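Major capsid protein (Paramecium bursaria Chlorella virus 1, PDB 5TIP) self-assembles as trimers into the large icosahedral capsid of the virus, of which it is the main structural glycoprotein. Local coordinates at residues Val71-Leu75 against Pro87-Leu92; Tyr128-Trp134 against Lys144-Pro149; Ala246-Leu252 against Ala376-Tyr382. One frame throughout, in Å; residues are numbered along the deposited sequence.

Interaction 1 of 3, residues Val71-Leu75 against Pro87-Leu92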
loop_
_atom_site.group_PDB
_atom_site.type_symbol
_atom_site.label_atom_id
_atom_site.label_comp_id
_atom_site.label_asym_id
_atom_site.label_seq_id
_atom_site.Cartn_x
_atom_site.Cartn_y
_atom_site.Cartn_z
ATOM N N VAL A 71 16.365 8.449 -16.409
ATOM C CA VAL A 71 17.606 9.210 -16.487
ATOM C C VAL A 71 18.528 8.713 -15.382
ATOM O O VAL A 71 18.181 8.782 -14.197
ATOM C CB VAL A 71 17.354 10.719 -16.355
ATOM C CG1 VAL A 71 18.671 11.484 -16.386
ATOM C CG2 VAL A 71 16.420 11.200 -17.456
ATOM N N GLU A 72 19.694 8.205 -15.764
ATOM C CA GLU A 72 20.673 7.707 -14.809
ATOM C C GLU A 72 21.699 8.790 -14.504
ATOM O O GLU A 72 22.239 9.417 -15.421
ATOM C CB GLU A 72 21.369 6.452 -15.340
ATOM C CG GLU A 72 20.442 5.257 -15.509
ATOM C CD GLU A 72 21.187 3.973 -15.822
ATOM O OE1 GLU A 72 22.436 3.994 -15.821
ATOM O OE2 GLU A 72 20.525 2.944 -16.076
ATOM N N PHE A 73 21.962 9.004 -13.217
ATOM C CA PHE A 73 23.017 9.894 -12.763
ATOM C C PHE A 73 23.992 9.127 -11.881
ATOM O O PHE A 73 23.620 8.166 -11.202
ATOM C CB PHE A 73 22.473 11.093 -11.973
ATOM C CG PHE A 73 21.755 12.108 -12.812
ATOM C CD1 PHE A 73 22.423 12.799 -13.810
ATOM C CD2 PHE A 73 20.423 12.406 -12.575
ATOM C CE1 PHE A 73 21.768 13.747 -14.573
ATOM C CE2 PHE A 73 19.763 13.353 -13.334
ATOM C CZ PHE A 73 20.436 14.024 -14.335
ATOM N N VAL A 74 25.249 9.562 -11.902
ATOM C CA VAL A 74 26.273 9.067 -10.991
ATOM C C VAL A 74 26.839 10.266 -10.246
ATOM O O VAL A 74 27.456 11.148 -10.856
ATOM C CB VAL A 74 27.380 8.306 -11.734
ATOM C CG1 VAL A 74 28.441 7.853 -10.757
ATOM C CG2 VAL A 74 26.797 7.119 -12.484
ATOM N N LEU A 75 26.628 10.299 -8.933
ATOM C CA LEU A 75 27.017 11.429 -8.102
ATOM C C LEU A 75 27.906 10.962 -6.960
ATOM O O LEU A 75 27.820 9.816 -6.509
ATOM C CB LEU A 75 25.792 12.153 -7.531
ATOM C CG LEU A 75 24.748 12.652 -8.529
ATOM C CD1 LEU A 75 23.582 13.305 -7.805
ATOM C CD2 LEU A 75 25.381 13.625 -9.496
ATOM N N PRO A 87 19.029 14.577 -4.112
ATOM C CA PRO A 87 19.920 15.342 -5.000
ATOM C C PRO A 87 19.750 14.991 -6.468
ATOM O O PRO A 87 19.839 15.880 -7.324
ATOM C CB PRO A 87 21.318 14.979 -4.481
ATOM C CG PRO A 87 21.148 13.630 -3.883
ATOM C CD PRO A 87 19.778 13.626 -3.272
ATOM N N ALA A 88 19.504 13.719 -6.786
ATOM C CA ALA A 88 19.296 13.336 -8.178
ATOM C C ALA A 88 18.000 13.910 -8.729
ATOM O O ALA A 88 17.915 14.214 -9.925
ATOM C CB ALA A 88 19.294 11.816 -8.309
ATOM N N GLU A 89 16.981 14.053 -7.880
ATOM C CA GLU A 89 15.737 14.674 -8.315
ATOM C C GLU A 89 15.930 16.163 -8.571
ATOM O O GLU A 89 15.438 16.698 -9.571
ATOM C CB GLU A 89 14.650 14.432 -7.270
ATOM C CG GLU A 89 13.359 15.185 -7.504
ATOM C CD GLU A 89 12.431 15.103 -6.311
ATOM O OE1 GLU A 89 11.861 14.017 -6.072
ATOM O OE2 GLU A 89 12.283 16.120 -5.604
ATOM N N GLU A 90 16.650 16.850 -7.679
ATOM C CA GLU A 90 16.911 18.271 -7.879
ATOM C C GLU A 90 17.817 18.513 -9.077
ATOM O O GLU A 90 17.668 19.528 -9.768
ATOM C CB GLU A 90 17.536 18.878 -6.624
ATOM C CG GLU A 90 17.793 20.372 -6.741
ATOM C CD GLU A 90 18.514 20.944 -5.541
ATOM O OE1 GLU A 90 18.940 20.159 -4.668
ATOM O OE2 GLU A 90 18.660 22.183 -5.473
ATOM N N LEU A 91 18.758 17.599 -9.338
ATOM C CA LEU A 91 19.687 17.785 -10.448
ATOM C C LEU A 91 18.944 17.907 -11.771
ATOM O O LEU A 91 19.352 18.672 -12.654
ATOM C CB LEU A 91 20.685 16.627 -10.495
ATOM C CG LEU A 91 21.794 16.722 -11.545
ATOM C CD1 LEU A 91 22.632 17.968 -11.309
ATOM C CD2 LEU A 91 22.660 15.479 -11.512
ATOM N N LEU A 92 17.848 17.164 -11.927
ATOM C CA LEU A 92 16.996 17.264 -13.110
ATOM C C LEU A 92 16.074 18.463 -12.913
ATOM O O LEU A 92 14.908 18.340 -12.525
ATOM C CB LEU A 92 16.217 15.972 -13.315
ATOM C CG LEU A 92 15.779 15.662 -14.743
ATOM C CD1 LEU A 92 17.002 15.553 -15.630
ATOM C CD2 LEU A 92 14.965 14.380 -14.789
#
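F73 is the centre of this contact, which is made by apolar side chains. Its chi1 of -72° (m) directs the ring from strand 71-75 toward helix 87-91, and L91 lies over one face of the ring: with chi1 t and chi2 p, L91 places CD2 3.5 Å from the centroid of the F73 ring and 11° off the ring normal, a CH-pi contact. The edge of the same ring meets L92, whose CD1 lies 4.0 Å from F73 CZ. L92 also has t and p wells; it is the first residue to leave helical geometry, and its CD2 lies 4.4 Å from CG2 of V71. Alternation along the strand sends V71, F73 and L75 to this side, while V74 points away. Such a helix laid over a sheet, here with axes 9.7 Å apart at 119°, belongs to the N-terminal of the two jelly-roll domains found in double-jelly-roll capsid proteins; the chain passes straight from the helix into strand 92-99 of the facing sheet, whose neighbour 172-178 supplies F176 and L178 to the same core. L75, an extended m,t rotamer, sets CD2 3.9 Å from L91 CD2 and CD1 4.4 Å from P87 CB. A88, small enough for the backbones to draw near, marks the closest approach, its CA 6.8 Å from that of F73.

Interaction 2 of 3, residues Tyr128-Trp134 against Lys144-Pro149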
loop_
_atom_site.group_PDB
_atom_site.type_symbol
_atom_site.label_atom_id
_atom_site.label_comp_id
_atom_site.label_asym_id
_atom_site.label_seq_id
_atom_site.Cartn_x
_atom_site.Cartn_y
_atom_site.Cartn_z
ATOM N N TYR A 128 11.595 5.047 -4.346
ATOM C CA TYR A 128 11.923 6.222 -5.143
ATOM C C TYR A 128 13.034 7.041 -4.501
ATOM O O TYR A 128 13.857 7.625 -5.214
ATOM C CB TYR A 128 10.673 7.083 -5.355
ATOM C CG TYR A 128 10.936 8.392 -6.071
ATOM C CD1 TYR A 128 11.054 8.437 -7.453
ATOM C CD2 TYR A 128 11.052 9.584 -5.365
ATOM C CE1 TYR A 128 11.290 9.630 -8.113
ATOM C CE2 TYR A 128 11.288 10.781 -6.017
ATOM C CZ TYR A 128 11.406 10.797 -7.391
ATOM O OH TYR A 128 11.638 11.988 -8.039
ATOM N N ARG A 129 13.086 7.094 -3.165
ATOM C CA ARG A 129 14.179 7.816 -2.520
ATOM C C ARG A 129 15.486 7.037 -2.593
ATOM O O ARG A 129 16.563 7.643 -2.638
ATOM C CB ARG A 129 13.842 8.145 -1.066
ATOM C CG ARG A 129 14.856 9.094 -0.450
ATOM C CD ARG A 129 14.433 9.663 0.886
ATOM N NE ARG A 129 15.415 10.642 1.345
ATOM C CZ ARG A 129 15.336 11.312 2.488
ATOM N NH1 ARG A 129 14.313 11.118 3.307
ATOM N NH2 ARG A 129 16.285 12.180 2.812
ATOM N N ARG A 130 15.421 5.703 -2.591
ATOM C CA ARG A 130 16.618 4.918 -2.868
ATOM C C ARG A 130 17.180 5.254 -4.243
ATOM O O ARG A 130 18.400 5.276 -4.436
ATOM C CB ARG A 130 16.316 3.422 -2.784
ATOM C CG ARG A 130 15.930 2.902 -1.417
ATOM C CD ARG A 130 15.598 1.423 -1.517
ATOM N NE ARG A 130 16.768 0.626 -1.872
ATOM C CZ ARG A 130 16.710 -0.555 -2.479
ATOM N NH1 ARG A 130 15.538 -1.071 -2.816
ATOM N NH2 ARG A 130 17.825 -1.216 -2.764
ATOM N N MET A 131 16.299 5.519 -5.209
ATOM C CA MET A 131 16.724 5.789 -6.574
ATOM C C MET A 131 17.236 7.209 -6.768
ATOM O O MET A 131 17.878 7.483 -7.787
ATOM C CB MET A 131 15.569 5.535 -7.544
ATOM C CG MET A 131 15.103 4.091 -7.600
ATOM S SD MET A 131 13.493 3.929 -8.396
ATOM C CE MET A 131 13.835 4.642 -10.002
ATOM N N THR A 132 16.967 8.120 -5.830
ATOM C CA THR A 132 17.305 9.524 -6.021
ATOM C C THR A 132 18.069 10.136 -4.852
ATOM O O THR A 132 18.276 11.353 -4.841
ATOM C CB THR A 132 16.038 10.352 -6.281
ATOM O OG1 THR A 132 15.124 10.184 -5.191
ATOM C CG2 THR A 132 15.363 9.919 -7.574
ATOM N N ASP A 133 18.499 9.340 -3.874
ATOM C CA ASP A 133 19.139 9.907 -2.695
ATOM C C ASP A 133 19.945 8.827 -1.987
ATOM O O ASP A 133 19.774 7.631 -2.238
ATOM C CB ASP A 133 18.101 10.516 -1.744
ATOM C CG ASP A 133 18.710 11.492 -0.759
ATOM O OD1 ASP A 133 19.952 11.611 -0.723
ATOM O OD2 ASP A 133 17.944 12.144 -0.018
ATOM N N TRP A 134 20.835 9.271 -1.101
ATOM C CA TRP A 134 21.521 8.383 -0.171
ATOM C C TRP A 134 20.645 8.187 1.061
ATOM O O TRP A 134 20.236 9.165 1.696
ATOM C CB TRP A 134 22.881 8.953 0.237
ATOM C CG TRP A 134 23.942 8.856 -0.819
ATOM C CD1 TRP A 134 24.744 7.784 -1.075
ATOM C CD2 TRP A 134 24.331 9.878 -1.745
ATOM N NE1 TRP A 134 25.602 8.070 -2.108
ATOM C CE2 TRP A 134 25.370 9.349 -2.537
ATOM C CE3 TRP A 134 23.899 11.185 -1.986
ATOM C CZ2 TRP A 134 25.981 10.082 -3.551
ATOM C CZ3 TRP A 134 24.509 11.911 -2.992
ATOM C CH2 TRP A 134 25.538 11.357 -3.763
ATOM N N LYS A 144 27.347 6.834 -5.919
ATOM C CA LYS A 144 26.166 6.024 -6.145
ATOM C C LYS A 144 25.476 6.369 -7.454
ATOM O O LYS A 144 25.477 7.515 -7.882
ATOM C CB LYS A 144 25.196 6.210 -4.976
ATOM C CG LYS A 144 23.852 5.520 -5.134
ATOM C CD LYS A 144 22.978 5.736 -3.908
ATOM C CE LYS A 144 21.656 4.997 -4.033
ATOM N NZ LYS A 144 20.814 5.101 -2.810
ATOM N N ARG A 145 24.909 5.360 -8.098
ATOM C CA ARG A 145 24.167 5.568 -9.332
ATOM C C ARG A 145 22.701 5.813 -9.007
ATOM O O ARG A 145 22.098 5.068 -8.228
ATOM C CB ARG A 145 24.306 4.367 -10.267
ATOM C CG ARG A 145 23.537 4.516 -11.570
ATOM C CD ARG A 145 23.876 3.404 -12.544
ATOM N NE ARG A 145 25.308 3.353 -12.813
ATOM C CZ ARG A 145 25.897 3.966 -13.833
ATOM N NH1 ARG A 145 25.175 4.678 -14.687
ATOM N NH2 ARG A 145 27.209 3.866 -14.000
ATOM N N PHE A 146 22.134 6.852 -9.607
ATOM C CA PHE A 146 20.758 7.243 -9.355
ATOM C C PHE A 146 19.919 7.045 -10.609
ATOM O O PHE A 146 20.428 7.083 -11.732
ATOM C CB PHE A 146 20.672 8.701 -8.903
ATOM C CG PHE A 146 21.410 8.992 -7.629
ATOM C CD1 PHE A 146 20.822 8.736 -6.401
ATOM C CD2 PHE A 146 22.683 9.534 -7.654
ATOM C CE1 PHE A 146 21.493 9.005 -5.223
ATOM C CE2 PHE A 146 23.359 9.807 -6.478
ATOM C CZ PHE A 146 22.762 9.542 -5.261
ATOM N N TYR A 147 18.622 6.838 -10.402
ATOM C CA TYR A 147 17.674 6.597 -11.485
ATOM C C TYR A 147 16.478 7.514 -11.280
ATOM O O TYR A 147 15.706 7.330 -10.334
ATOM C CB TYR A 147 17.230 5.136 -11.517
ATOM C CG TYR A 147 18.357 4.129 -11.577
ATOM C CD1 TYR A 147 18.946 3.646 -10.416
ATOM C CD2 TYR A 147 18.811 3.639 -12.792
ATOM C CE1 TYR A 147 19.967 2.717 -10.467
ATOM C CE2 TYR A 147 19.829 2.708 -12.853
ATOM C CZ TYR A 147 20.402 2.251 -11.688
ATOM O OH TYR A 147 21.417 1.325 -11.746
ATOM N N VAL A 148 16.320 8.496 -12.162
ATOM C CA VAL A 148 15.211 9.443 -12.087
ATOM C C VAL A 148 14.191 9.045 -13.152
ATOM O O VAL A 148 14.464 9.224 -14.351
ATOM C CB VAL A 148 15.686 10.888 -12.284
ATOM C CG1 VAL A 148 14.532 11.853 -12.079
ATOM C CG2 VAL A 148 16.827 11.204 -11.329
ATOM N N PRO A 149 13.033 8.501 -12.775
ATOM C CA PRO A 149 12.029 8.122 -13.780
ATOM C C PRO A 149 11.173 9.320 -14.172
ATOM O O PRO A 149 10.700 10.071 -13.316
ATOM C CB PRO A 149 11.200 7.053 -13.062
ATOM C CG PRO A 149 11.285 7.446 -11.619
ATOM C CD PRO A 149 12.640 8.089 -11.416
#
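M131, F146 and K144 lose the most surface here, and each meets the other segment in its own way. M131, near the end of the helix that includes 128-132, anchors the backbone: its O accepts a hydrogen bond of 2.8 Å from Y147 N. Its flexible, unbranched side chain lies along the strand and brings CE 3.8 Å from Y147 CB and 3.9 Å from P149 CD; P149 CD also touches the edge of the Y128 ring, 3.9 Å from CE1. The F146 ring lies against the backbone of T132 and D133, with T132 C 3.5 Å from F146 CD1 and D133 N 3.3 Å from F146 CE1, then drives its edge into the face of W134, a T-shaped pair with centroids 4.8 Å apart and planes at 87°. The flat indole suits this place because it also receives K144, whose CD lies over the five-membered ring, 4.2 Å from its centroid. From there the fully extended K144 side chain carries NZ to two carbonyls, R130 O at 2.9 Å and D133 O at 2.8 Å. Strand 143-149 pairs with 65-76 in a jelly-roll sheet, so the contact joins the helix to a strand that is outermost in that sheet within this chain. A second subunit lies alongside, T346 of that subunit accepting a hydrogen bond from R130. With its methylenes on the indole and its ammonium satisfying the carbonyls of R130 and D133, the lysine is apolar along its length and polar at its tip.

Interaction 3 of 3, residues Ala246-Leu252 against Ala376-Tyr382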
loop_
_atom_site.group_PDB
_atom_site.type_symbol
_atom_site.label_atom_id
_atom_site.label_comp_id
_atom_site.label_asym_id
_atom_site.label_seq_id
_atom_site.Cartn_x
_atom_site.Cartn_y
_atom_site.Cartn_z
ATOM N N ALA A 246 -1.539 37.910 7.239
ATOM C CA ALA A 246 -1.607 38.473 5.903
ATOM C C ALA A 246 -2.527 37.635 5.017
ATOM O O ALA A 246 -2.793 36.461 5.285
ATOM C CB ALA A 246 -0.213 38.562 5.286
ATOM N N SER A 247 -3.013 38.260 3.948
ATOM C CA SER A 247 -3.896 37.601 2.996
ATOM C C SER A 247 -3.473 37.972 1.583
ATOM O O SER A 247 -2.866 39.021 1.357
ATOM C CB SER A 247 -5.364 37.980 3.226
ATOM O OG SER A 247 -5.555 39.380 3.112
ATOM N N GLN A 248 -3.799 37.098 0.633
ATOM C CA GLN A 248 -3.446 37.328 -0.760
ATOM C C GLN A 248 -4.532 36.773 -1.672
ATOM O O GLN A 248 -5.295 35.880 -1.296
ATOM C CB GLN A 248 -2.092 36.692 -1.103
ATOM C CG GLN A 248 -0.888 37.511 -0.670
ATOM C CD GLN A 248 0.420 36.900 -1.124
ATOM O OE1 GLN A 248 0.717 35.745 -0.822
ATOM N NE2 GLN A 248 1.211 37.676 -1.855
ATOM N N ASN A 249 -4.585 37.319 -2.885
ATOM C CA ASN A 249 -5.452 36.823 -3.952
ATOM C C ASN A 249 -4.577 36.611 -5.183
ATOM O O ASN A 249 -4.187 37.574 -5.850
ATOM C CB ASN A 249 -6.600 37.784 -4.251
ATOM C CG ASN A 249 -7.560 37.929 -3.090
ATOM O OD1 ASN A 249 -7.889 36.955 -2.416
ATOM N ND2 ASN A 249 -8.026 39.151 -2.858
ATOM N N ILE A 250 -4.266 35.354 -5.478
ATOM C CA ILE A 250 -3.420 35.008 -6.612
ATOM C C ILE A 250 -4.322 34.692 -7.796
ATOM O O ILE A 250 -5.125 33.753 -7.745
ATOM C CB ILE A 250 -2.494 33.825 -6.286
ATOM C CG1 ILE A 250 -1.392 34.246 -5.309
ATOM C CG2 ILE A 250 -1.878 33.268 -7.558
ATOM C CD1 ILE A 250 -1.791 34.201 -3.850
ATOM N N ARG A 251 -4.200 35.483 -8.858
ATOM C CA ARG A 251 -4.969 35.258 -10.076
ATOM C C ARG A 251 -4.393 34.041 -10.788
ATOM O O ARG A 251 -3.249 34.069 -11.252
ATOM C CB ARG A 251 -4.911 36.500 -10.963
ATOM C CG ARG A 251 -5.712 36.428 -12.257
ATOM C CD ARG A 251 -7.210 36.468 -11.998
ATOM N NE ARG A 251 -7.982 36.475 -13.238
ATOM C CZ ARG A 251 -8.346 37.578 -13.886
ATOM N NH1 ARG A 251 -8.011 38.770 -13.412
ATOM N NH2 ARG A 251 -9.048 37.492 -15.009
ATOM N N LEU A 252 -5.174 32.968 -10.871
ATOM C CA LEU A 252 -4.709 31.757 -11.531
ATOM C C LEU A 252 -4.791 31.928 -13.041
ATOM O O LEU A 252 -5.708 32.568 -13.560
ATOM C CB LEU A 252 -5.536 30.549 -11.089
ATOM C CG LEU A 252 -5.564 30.218 -9.593
ATOM C CD1 LEU A 252 -6.423 28.991 -9.322
ATOM C CD2 LEU A 252 -4.156 30.013 -9.056
ATOM N N ALA A 376 -10.331 33.068 -12.128
ATOM C CA ALA A 376 -10.161 32.060 -11.093
ATOM C C ALA A 376 -9.079 32.550 -10.147
ATOM O O ALA A 376 -7.971 32.879 -10.585
ATOM C CB ALA A 376 -9.785 30.701 -11.685
ATOM N N THR A 377 -9.392 32.593 -8.857
ATOM C CA THR A 377 -8.510 33.197 -7.872
ATOM C C THR A 377 -8.372 32.285 -6.663
ATOM O O THR A 377 -9.357 31.709 -6.191
ATOM C CB THR A 377 -9.038 34.571 -7.435
ATOM O OG1 THR A 377 -9.160 35.422 -8.582
ATOM C CG2 THR A 377 -8.100 35.216 -6.431
ATOM N N LEU A 378 -7.145 32.157 -6.169
ATOM C CA LEU A 378 -6.858 31.427 -4.941
ATOM C C LEU A 378 -6.680 32.437 -3.813
ATOM O O LEU A 378 -5.668 33.143 -3.758
ATOM C CB LEU A 378 -5.612 30.559 -5.105
ATOM C CG LEU A 378 -5.166 29.782 -3.865
ATOM C CD1 LEU A 378 -6.209 28.750 -3.462
ATOM C CD2 LEU A 378 -3.814 29.125 -4.098
ATOM N N SER A 379 -7.665 32.514 -2.924
ATOM C CA SER A 379 -7.625 33.440 -1.800
ATOM C C SER A 379 -6.938 32.757 -0.624
ATOM O O SER A 379 -7.404 31.716 -0.147
ATOM C CB SER A 379 -9.033 33.893 -1.420
ATOM O OG SER A 379 -8.999 34.845 -0.372
ATOM N N LEU A 380 -5.846 33.348 -0.149
ATOM C CA LEU A 380 -5.018 32.752 0.887
ATOM C C LEU A 380 -5.028 33.619 2.138
ATOM O O LEU A 380 -5.196 34.839 2.069
ATOM C CB LEU A 380 -3.573 32.572 0.408
ATOM C CG LEU A 380 -3.346 31.675 -0.809
ATOM C CD1 LEU A 380 -1.881 31.688 -1.201
ATOM C CD2 LEU A 380 -3.811 30.259 -0.517
ATOM N N THR A 381 -4.857 32.966 3.285
ATOM C CA THR A 381 -4.668 33.646 4.559
ATOM C C THR A 381 -3.605 32.894 5.340
ATOM O O THR A 381 -3.719 31.680 5.534
ATOM C CB THR A 381 -5.972 33.718 5.365
ATOM O OG1 THR A 381 -6.942 34.485 4.641
ATOM C CG2 THR A 381 -5.729 34.372 6.719
ATOM N N TYR A 382 -2.577 33.609 5.779
ATOM C CA TYR A 382 -1.431 32.998 6.433
ATOM C C TYR A 382 -1.570 33.067 7.947
ATOM O O TYR A 382 -2.268 33.921 8.498
ATOM C CB TYR A 382 -0.132 33.681 5.997
ATOM C CG TYR A 382 0.077 33.669 4.502
ATOM C CD1 TYR A 382 0.508 32.522 3.853
ATOM C CD2 TYR A 382 -0.167 34.801 3.738
ATOM C CE1 TYR A 382 0.696 32.505 2.488
ATOM C CE2 TYR A 382 0.018 34.792 2.371
ATOM C CZ TYR A 382 0.449 33.641 1.751
ATOM O OH TYR A 382 0.636 33.621 0.388
HETATM O O HOH W 1 -7.955 33.834 -14.033
#
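The pairing begins at A246, whose O accepts a hydrogen bond from Y382 N (2.9 Å); its small CB rests 4.1 Å from Y382 CD2. S247 faces T381 in a non-hydrogen-bonded pair, both side chains on the more polar face of the sheet. Q248 and L380 form a hydrogen-bonded pair, Q248 N to L380 O at 3.0 Å and L380 N to Q248 O at 2.8 Å. The glutamine is long enough for OE1 to accept a very short bond, 2.4 Å, from Y382 OH. N249 returns to the polar face beside S379, its CB 3.7 Å from T377 CG2. I250 pairs with L378 through I250 N to L378 O (3.1 Å) and L378 N to I250 O (3.0 Å), and packs its CD1 3.7 Å from L380 CD1, as suits a branched apolar residue on the inward face. R251, exposed opposite T377, hydrogen-bonds through NH2 to O of D374; a water accepts from R251 NE (2.8 Å) and A376 N (3.1 Å) and lies 2.6 Å from L252 O. L252 N gives the last backbone hydrogen bond, to A376 O at 2.8 Å. This antiparallel pair belongs to the second jelly-roll domain. Strand 312-319 flanks 376-382 on its other edge, and strands 412-426 and 257-266 of the opposing sheet bring L413, I415, L261 and F265 against I250, L252 and L380.

Interactions 1 and 2 are both buried and share a sheet: strands 65-76 and 143-149 are neighbours, where F73 O lies 2.5 Å from F146 N and V71 O 2.8 Å from V148 N, probable hydrogen bonds. Each sets a helix on that sheet, but interaction 1 is made by apolar side chains, whereas interaction 2, which lies beside another subunit, adds main-chain and lysine hydrogen bonds. Interaction 3 lies on the opposite side of the chain's centre, its centre about 34 Å from that of interaction 1, in the other jelly roll. It joins strand to strand by backbone bonds, with one face inward and the other toward solvent, so it is only partly buried.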